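Local coordinates for signal recognition particle 19 kDa protein (Pyrococcus furiosus, PDB 3DLU) that probably binds 7S RNA directly and mediates attachment of the 54 kDa subunit of the signal recognition particle, which targets nascent membrane proteins to the cytoplasmic membrane, at residues A[44-49]-A[73-78]; A[51-56]-A[67-72]. One frame throughout, in Å; residues are numbered along the deposited sequence. Where two conformers were deposited one is given.

Contact 1. Residues A[44-49]-A[73-78]; sequences LKFKVI and IVLESP
Phe46 is the side chain to follow here. It enters just after the Schellman motif at Lys45 that ends helix 34-43, and its CB starts against the other strand, 3.4 Å from Glu76 O. With CG anti to its own carbonyl carbon (chi1 -63°), the ring lies over Ser77: CG and CD1 look onto Ser77 CB, while CE1 comes within 3.3 Å of Ser77 OG, and CZ is only slightly farther from that oxygen. Ser77 CB stands over the ring face in a CH-pi contact, 3.8 Å from the centroid of the Phe46 ring. Leu44 CB sits over the opposite face, so the ring is sandwiched. CD1 and CE1 also meet Pro78 CD obliquely. Beyond the ring the antiparallel strands of the beta hairpin 47-56/68-76 pair by backbone: Lys47 N gives to Glu76 O at 3.0 Å and Glu76 N returns to Lys47 O at 2.8 Å, both in the carbonyl plane. Ile49 N also hydrogen-bonds to Val74 O, coming from above that carbonyl's plane. On the Val48 and Leu75 face, Val48 CG2 presses tightly on Leu75 CD2 at 3.5 Å. On the other face the extended Lys47 runs alongside Glu76, its CD 3.6 Å from Glu76 OE1, but the carboxylate's salt bridge goes through OE2 to Arg3. Ser77 OG hydrogen-bonds to Ser84 OG and to Tyr79 N. Among the neighbouring elements, Phe46 and Leu75 pack against Ala41 of helix 34-43 and meet helix 81-100 at Ser84 and Ile88, and strand 3-6 pairs along the far side of strand 68-76.

Contact 2. Residues A[51-56]-A[67-72]; sequences VEEDKL and LRTFGM
Glu53 holds CG anti to its backbone N (chi1 -166°) and runs on extended, while Thr69 has CG2 anti to N and OG1 anti to the carbonyl carbon (chi1 -61°); the two side chains cross obliquely. Glu53 OE2 comes 2.9 Å from Thr69 CG2, and Glu53 CG lies 3.4 Å from the same methyl. A water donates to Glu53 OE2 and reaches Thr69 OG1 weakly, while Lys55 NZ makes a long salt bridge to Glu53 OE1. An alanine here would remove the water's acceptor at OE2 and the carboxylate facing Lys55, and would probably leave the Lys55 end and the Thr69 methyl less well held. Opposite Glu53, Gly71 is pressed near Glu52 O, with no room for a CB. On the other face Leu56 CD1 meets Phe70 CE1 at 3.9 Å; the backbone oxygen of Asp54 lies in plane at the edge of the Phe70 ring. Phe70 CZ lies over one face of the Arg68 guanidinium, toward its rim. Three reciprocal pairs of backbone bonds hold this antiparallel hairpin, Glu52 N to Met72 O being nearly straight at 177°. Asp54 and Glu52 turn to Arg50 of the third and second subunits, so arginines probably offset the crowded acids.

In the fold
Both contacts hold the same hairpin, strands 47-56 and 68-76, with contact 2 nested inside the loop that contact 1 closes. Contact 1 lies where the hairpin packs on the helices: an aromatic ring and aliphatic branches fill one face, against helices 34-43 and 81-100, with strand 3-6 beside it. Contact 2 reaches toward the hairpin's turn, and helix 34-43 is met near its start, at Val51 and Glu53; farther along, acids and arginines take over, and strand 51-56 pairs with a strand of the third subunit, carrying the sheet across the interface. Both are partly buried; contact 1 is packed mostly against its own chain, with the second subunit touching Val74 and Glu76, while contact 2 meets three other subunits.

Contact 1. Residues A[44-49]-A[73-78]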
ATOM      1  N   LEU A  44      18.380 -12.212 -11.369  1.00 14.67           N
ATOM      2  CA  LEU A  44      19.698 -11.984 -10.768  1.00 13.47           C
ATOM      3  C   LEU A  44      19.940 -12.871  -9.544  1.00 18.92           C
ATOM      4  O   LEU A  44      21.009 -12.800  -8.924  1.00 18.46           O
ATOM      5  CB  LEU A  44      19.861 -10.512 -10.361  1.00 14.36           C
ATOM      6  CG  LEU A  44      19.891  -9.544 -11.554  1.00 16.45           C
ATOM      7  CD1 LEU A  44      19.631  -8.105 -11.120  1.00 16.60           C
ATOM      8  CD2 LEU A  44      21.219  -9.669 -12.303  1.00 19.85           C
ATOM      9  N   LYS A  45      18.940 -13.679  -9.207  1.00 18.00           N
ATOM     10  CA  LYS A  45      18.993 -14.595  -8.057  1.00 20.18           C
ATOM     11  C   LYS A  45      18.943 -13.865  -6.718  1.00 26.73           C
ATOM     12  O   LYS A  45      19.477 -14.343  -5.719  1.00 24.87           O
ATOM     13  CB  LYS A  45      20.237 -15.478  -8.094  1.00 22.39           C
ATOM     14  CG  LYS A  45      20.567 -16.047  -9.451  1.00 21.95           C
ATOM     15  CD  LYS A  45      19.980 -17.392  -9.711  1.00 34.06           C
ATOM     16  CE  LYS A  45      20.903 -18.148 -10.664  1.00 30.75           C
ATOM     17  NZ  LYS A  45      20.280 -19.366 -11.207  1.00 41.41           N
ATOM     18  N   PHE A  46      18.322 -12.696  -6.698  1.00 16.88           N
ATOM     19  CA  PHE A  46      18.115 -12.000  -5.444  1.00 15.51           C
ATOM     20  C   PHE A  46      16.859 -12.600  -4.844  1.00 19.28           C
ATOM     21  O   PHE A  46      16.069 -13.223  -5.550  1.00 30.86           O
ATOM     22  CB  PHE A  46      17.921 -10.493  -5.660  1.00 17.97           C
ATOM     23  CG  PHE A  46      19.111  -9.791  -6.268  1.00 16.35           C
ATOM     24  CD1 PHE A  46      20.359 -10.398  -6.318  1.00 15.59           C
ATOM     25  CD2 PHE A  46      18.985  -8.496  -6.746  1.00 19.56           C
ATOM     26  CE1 PHE A  46      21.454  -9.738  -6.865  1.00 17.14           C
ATOM     27  CE2 PHE A  46      20.082  -7.819  -7.295  1.00 15.37           C
ATOM     28  CZ  PHE A  46      21.310  -8.440  -7.356  1.00 19.82           C
ATOM     29  N   LYS A  47      16.671 -12.451  -3.545  1.00 20.26           N
ATOM     30  CA  LYS A  47      15.448 -12.964  -2.948  1.00 22.27           C
ATOM     31  C   LYS A  47      14.494 -11.805  -2.712  1.00 16.63           C
ATOM     32  O   LYS A  47      14.890 -10.786  -2.155  1.00 19.94           O
ATOM     33  CB  LYS A  47      15.752 -13.690  -1.638  1.00 22.48           C
ATOM     34  CG  LYS A  47      14.510 -14.248  -0.970  1.00 23.62           C
ATOM     35  CD  LYS A  47      14.864 -15.042   0.274  1.00 35.14           C
ATOM     36  CE  LYS A  47      13.656 -15.827   0.776  1.00 33.65           C
ATOM     37  NZ  LYS A  47      13.922 -16.478   2.087  1.00 44.22           N
ATOM     38  N   VAL A  48      13.251 -11.958  -3.161  1.00 16.43           N
ATOM     39  CA  VAL A  48      12.226 -10.937  -2.962  1.00 16.05           C
ATOM     40  C   VAL A  48      11.450 -11.169  -1.665  1.00 18.58           C
ATOM     41  O   VAL A  48      10.834 -12.222  -1.471  1.00 18.86           O
ATOM     42  CB  VAL A  48      11.265 -10.870  -4.158  1.00 19.40           C
ATOM     43  CG1 VAL A  48      10.244  -9.776  -3.963  1.00 20.41           C
ATOM     44  CG2 VAL A  48      12.056 -10.639  -5.442  1.00 27.24           C
ATOM     45  N   ILE A  49      11.495 -10.166  -0.795  1.00 13.35           N
ATOM     46  CA  ILE A  49      10.922 -10.217   0.552  1.00 17.04           C
ATOM     47  C   ILE A  49       9.539  -9.547   0.629  1.00 23.55           C
ATOM     48  O   ILE A  49       8.598 -10.102   1.213  1.00 18.87           O
ATOM     49  CB  ILE A  49      11.888  -9.553   1.564  1.00 14.72           C
ATOM     50  CG1 ILE A  49      13.264 -10.239   1.538  1.00 18.61           C
ATOM     51  CG2 ILE A  49      11.299  -9.523   2.974  1.00 21.08           C
ATOM     52  CD1 ILE A  49      13.205 -11.757   1.750  1.00 21.24           C
ATOM     53  N   ILE A  73      10.177  -2.295  -3.167  1.00 15.05           N
ATOM     54  CA  ILE A  73      10.495  -3.715  -3.123  1.00 15.84           C
ATOM     55  C   ILE A  73      11.526  -3.891  -2.034  1.00 14.03           C
ATOM     56  O   ILE A  73      12.478  -3.123  -1.951  1.00 22.42           O
ATOM     57  CB  ILE A  73      11.116  -4.231  -4.455  1.00 18.37           C
ATOM     58  CG1 ILE A  73      10.225  -3.920  -5.667  1.00 16.42           C
ATOM     59  CG2 ILE A  73      11.365  -5.731  -4.368  1.00 14.19           C
ATOM     60  CD1 ILE A  73      10.445  -2.545  -6.282  1.00 21.32           C
ATOM     61  N   VAL A  74      11.331  -4.886  -1.177  1.00 11.08           N
ATOM     62  CA  VAL A  74      12.366  -5.271  -0.241  1.00 15.92           C
ATOM     63  C   VAL A  74      13.013  -6.520  -0.815  1.00 12.98           C
ATOM     64  O   VAL A  74      12.320  -7.468  -1.179  1.00 16.59           O
ATOM     65  CB  VAL A  74      11.777  -5.584   1.152  1.00 14.82           C
ATOM     66  CG1 VAL A  74      12.876  -6.051   2.081  1.00 13.59           C
ATOM     67  CG2 VAL A  74      11.074  -4.339   1.724  1.00 16.87           C
ATOM     68  N   LEU A  75      14.345  -6.488  -0.907  0.50 13.79           N
ATOM     69  CA  LEU A  75      15.137  -7.549  -1.516  0.50 14.62           C
ATOM     70  C   LEU A  75      16.299  -7.989  -0.618  0.50 11.54           C
ATOM     71  O   LEU A  75      16.722  -7.248   0.264  0.50 15.41           O
ATOM     72  CB  LEU A  75      15.718  -7.059  -2.849  0.50 14.43           C
ATOM     73  CG  LEU A  75      14.775  -6.712  -3.999  0.50 15.58           C
ATOM     74  CD1 LEU A  75      15.562  -6.126  -5.168  0.50 15.99           C
ATOM     75  CD2 LEU A  75      13.986  -7.944  -4.433  0.50 16.49           C
ATOM     76  N   GLU A  76      16.810  -9.200  -0.846  1.00 14.43           N
ATOM     77  CA  GLU A  76      18.081  -9.609  -0.269  1.00 18.94           C
ATOM     78  C   GLU A  76      19.032  -9.916  -1.413  1.00 19.79           C
ATOM     79  O   GLU A  76      18.651 -10.584  -2.368  1.00 19.79           O
ATOM     80  CB  GLU A  76      17.903 -10.851   0.611  1.00 17.89           C
ATOM     81  CG  GLU A  76      17.328 -10.523   1.960  1.00 25.82           C
ATOM     82  CD  GLU A  76      17.059 -11.757   2.807  1.00 32.38           C
ATOM     83  OE1 GLU A  76      16.988 -12.868   2.253  1.00 36.13           O
ATOM     84  OE2 GLU A  76      16.918 -11.598   4.032  1.00 30.91           O
ATOM     85  N   SER A  77      20.267  -9.442  -1.311  1.00 20.29           N
ATOM     86  CA  SER A  77      21.237  -9.625  -2.388  1.00 14.40           C
ATOM     87  C   SER A  77      22.619  -9.839  -1.781  1.00 21.66           C
ATOM     88  O   SER A  77      22.910  -9.288  -0.727  1.00 27.84           O
ATOM     89  CB  SER A  77      21.235  -8.367  -3.269  1.00 27.84           C
ATOM     90  OG  SER A  77      22.398  -8.265  -4.070  1.00 29.61           O
ATOM     91  N   PRO A  78      23.474 -10.630  -2.453  1.00 23.53           N
ATOM     92  CA  PRO A  78      24.868 -10.808  -2.024  1.00 29.62           C
ATOM     93  C   PRO A  78      25.677  -9.523  -2.192  1.00 26.98           C
ATOM     94  O   PRO A  78      26.772  -9.414  -1.644  1.00 33.34           O
ATOM     95  CB  PRO A  78      25.419 -11.868  -2.992  1.00 22.74           C
ATOM     96  CG  PRO A  78      24.332 -12.186  -3.956  1.00 29.42           C
ATOM     97  CD  PRO A  78      23.199 -11.244  -3.764  1.00 21.96           C
TER

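Contact 2. Residues A[51-56]-A[67-72]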
ATOM      1  N   VAL A  51       6.817  -6.862  -1.889  1.00 14.24           N
ATOM      2  CA  VAL A  51       6.540  -6.023  -3.055  1.00 17.53           C
ATOM      3  C   VAL A  51       5.270  -5.241  -2.796  1.00 20.65           C
ATOM      4  O   VAL A  51       4.235  -5.832  -2.538  1.00 18.96           O
ATOM      5  CB  VAL A  51       6.314  -6.871  -4.320  1.00 23.90           C
ATOM      6  CG1 VAL A  51       6.131  -5.972  -5.553  1.00 19.98           C
ATOM      7  CG2 VAL A  51       7.457  -7.834  -4.524  1.00 16.06           C
ATOM      8  N   GLU A  52       5.327  -3.917  -2.855  1.00 15.62           N
ATOM      9  CA  GLU A  52       4.102  -3.140  -2.709  1.00 16.61           C
ATOM     10  C   GLU A  52       3.973  -2.240  -3.910  1.00 20.34           C
ATOM     11  O   GLU A  52       4.959  -1.650  -4.352  1.00 16.03           O
ATOM     12  CB  GLU A  52       4.114  -2.279  -1.442  1.00 16.38           C
ATOM     13  CG  GLU A  52       2.731  -1.725  -1.053  1.00 21.09           C
ATOM     14  CD  GLU A  52       2.317  -0.485  -1.837  1.00 39.62           C
ATOM     15  OE1 GLU A  52       3.205   0.268  -2.275  1.00 31.47           O
ATOM     16  OE2 GLU A  52       1.097  -0.257  -2.001  1.00 37.08           O
ATOM     17  N   GLU A  53       2.759  -2.138  -4.433  1.00 12.21           N
ATOM     18  CA  GLU A  53       2.503  -1.233  -5.546  1.00 19.58           C
ATOM     19  C   GLU A  53       1.103  -0.629  -5.448  1.00 25.48           C
ATOM     20  O   GLU A  53       0.134  -1.316  -5.134  1.00 19.29           O
ATOM     21  CB  GLU A  53       2.686  -1.971  -6.872  1.00 21.17           C
ATOM     22  CG  GLU A  53       2.768  -1.043  -8.065  1.00 33.10           C
ATOM     23  CD  GLU A  53       2.918  -1.791  -9.373  1.00 44.83           C
ATOM     24  OE1 GLU A  53       2.707  -3.025  -9.380  1.00 36.72           O
ATOM     25  OE2 GLU A  53       3.243  -1.140 -10.389  1.00 43.53           O
ATOM     26  N   ASP A  54       1.003   0.667  -5.712  1.00 17.90           N
ATOM     27  CA  ASP A  54      -0.278   1.353  -5.671  1.00 11.64           C
ATOM     28  C   ASP A  54      -0.398   2.048  -7.018  1.00 23.02           C
ATOM     29  O   ASP A  54       0.513   2.749  -7.428  1.00 21.92           O
ATOM     30  CB  ASP A  54      -0.297   2.387  -4.543  1.00 16.75           C
ATOM     31  CG  ASP A  54      -1.684   2.929  -4.261  1.00 27.35           C
ATOM     32  OD1 ASP A  54      -2.654   2.441  -4.872  1.00 24.12           O
ATOM     33  OD2 ASP A  54      -1.815   3.837  -3.412  1.00 22.37           O
ATOM     34  N   LYS A  55      -1.499   1.823  -7.719  1.00 16.65           N
ATOM     35  CA  LYS A  55      -1.695   2.418  -9.043  1.00 15.33           C
ATOM     36  C   LYS A  55      -2.958   3.258  -9.005  1.00 21.36           C
ATOM     37  O   LYS A  55      -4.030   2.761  -8.650  1.00 20.49           O
ATOM     38  CB  LYS A  55      -1.841   1.316 -10.094  1.00 23.96           C
ATOM     39  CG  LYS A  55      -0.762   0.247 -10.033  1.00 25.89           C
ATOM     40  CD  LYS A  55      -0.890  -0.733 -11.199  1.00 27.87           C
ATOM     41  CE  LYS A  55       0.065  -1.912 -11.031  1.00 41.61           C
ATOM     42  NZ  LYS A  55      -0.037  -2.907 -12.144  1.00 42.47           N
ATOM     43  N   LEU A  56      -2.847   4.533  -9.361  1.00 22.34           N
ATOM     44  CA  LEU A  56      -3.985   5.431  -9.268  1.00 24.35           C
ATOM     45  C   LEU A  56      -4.306   6.040 -10.621  1.00 37.37           C
ATOM     46  O   LEU A  56      -3.410   6.455 -11.347  1.00 26.85           O
ATOM     47  CB  LEU A  56      -3.695   6.535  -8.257  1.00 24.13           C
ATOM     48  CG  LEU A  56      -3.491   5.997  -6.845  1.00 26.95           C
ATOM     49  CD1 LEU A  56      -2.646   6.945  -6.012  1.00 33.63           C
ATOM     50  CD2 LEU A  56      -4.835   5.755  -6.198  1.00 33.55           C
ATOM     51  N   LEU A  67      -2.217   4.461 -15.586  1.00 46.62           N
ATOM     52  CA  LEU A  67      -2.284   4.741 -14.156  1.00 39.25           C
ATOM     53  C   LEU A  67      -0.938   5.207 -13.607  1.00 34.51           C
ATOM     54  O   LEU A  67       0.105   4.680 -13.982  1.00 44.52           O
ATOM     55  CB  LEU A  67      -2.720   3.485 -13.395  1.00 48.43           C
ATOM     56  CG  LEU A  67      -4.023   2.814 -13.824  1.00 49.16           C
ATOM     57  CD1 LEU A  67      -4.165   1.454 -13.159  1.00 31.87           C
ATOM     58  CD2 LEU A  67      -5.201   3.707 -13.494  1.00 27.09           C
ATOM     59  N   ARG A  68      -0.971   6.188 -12.708  1.00 35.72           N
ATOM     60  CA  ARG A  68       0.227   6.607 -11.990  1.00 31.76           C
ATOM     61  C   ARG A  68       0.560   5.565 -10.934  1.00 33.95           C
ATOM     62  O   ARG A  68      -0.293   5.217 -10.120  1.00 27.28           O
ATOM     63  CB  ARG A  68       0.016   7.963 -11.321  1.00 34.13           C
ATOM     64  CG  ARG A  68       0.099   9.143 -12.270  1.00 55.97           C
ATOM     65  CD  ARG A  68       0.776  10.328 -11.601  1.00 60.36           C
ATOM     66  NE  ARG A  68       2.113   9.986 -11.123  1.00 70.62           N
ATOM     67  CZ  ARG A  68       2.923  10.836 -10.500  1.00 79.14           C
ATOM     68  NH1 ARG A  68       2.532  12.083 -10.279  1.00 79.84           N
ATOM     69  NH2 ARG A  68       4.124  10.439 -10.099  1.00 75.64           N
ATOM     70  N   THR A  69       1.805   5.094 -10.940  1.00 24.94           N
ATOM     71  CA  THR A  69       2.226   3.998 -10.071  1.00 26.17           C
ATOM     72  C   THR A  69       3.218   4.416  -8.989  1.00 28.54           C
ATOM     73  O   THR A  69       4.072   5.274  -9.205  1.00 26.72           O
ATOM     74  CB  THR A  69       2.871   2.871 -10.888  1.00 30.07           C
ATOM     75  OG1 THR A  69       1.915   2.347 -11.821  1.00 46.53           O
ATOM     76  CG2 THR A  69       3.322   1.762  -9.967  1.00 44.99           C
ATOM     77  N   PHE A  70       3.113   3.783  -7.827  1.00 23.35           N
ATOM     78  CA  PHE A  70       3.969   4.103  -6.693  1.00 21.08           C
ATOM     79  C   PHE A  70       4.283   2.779  -6.032  1.00 26.13           C
ATOM     80  O   PHE A  70       3.416   1.921  -5.968  1.00 22.53           O
ATOM     81  CB  PHE A  70       3.201   4.989  -5.721  1.00 14.70           C
ATOM     82  CG  PHE A  70       2.615   6.204  -6.362  1.00 21.39           C
ATOM     83  CD1 PHE A  70       1.418   6.129  -7.056  1.00 23.07           C
ATOM     84  CD2 PHE A  70       3.275   7.421  -6.295  1.00 23.51           C
ATOM     85  CE1 PHE A  70       0.884   7.245  -7.651  1.00 29.51           C
ATOM     86  CE2 PHE A  70       2.743   8.544  -6.889  1.00 25.85           C
ATOM     87  CZ  PHE A  70       1.548   8.457  -7.570  1.00 25.78           C
ATOM     88  N   GLY A  71       5.507   2.581  -5.563  1.00 18.57           N
ATOM     89  CA  GLY A  71       5.830   1.274  -5.018  1.00 20.75           C
ATOM     90  C   GLY A  71       7.189   1.146  -4.378  1.00 17.31           C
ATOM     91  O   GLY A  71       7.965   2.108  -4.323  1.00 14.86           O
ATOM     92  N   MET A  72       7.469  -0.054  -3.881  1.00 16.08           N
ATOM     93  CA  MET A  72       8.758  -0.367  -3.277  1.00 15.28           C
ATOM     94  C   MET A  72       8.928  -1.864  -3.205  1.00 13.88           C
ATOM     95  O   MET A  72       7.945  -2.619  -3.212  1.00 14.46           O
ATOM     96  CB  MET A  72       8.896   0.238  -1.870  1.00 16.19           C
ATOM     97  CG  MET A  72       7.982  -0.399  -0.808  1.00 22.56           C
ATOM     98  SD  MET A  72       8.670  -1.817   0.092  1.00 26.23           S
ATOM     99  CE  MET A  72       9.304  -1.027   1.607  1.00 18.10           C
TER
HETATM  100  O   HOH W   1       3.318  -0.276 -13.568  1.00 52.73           O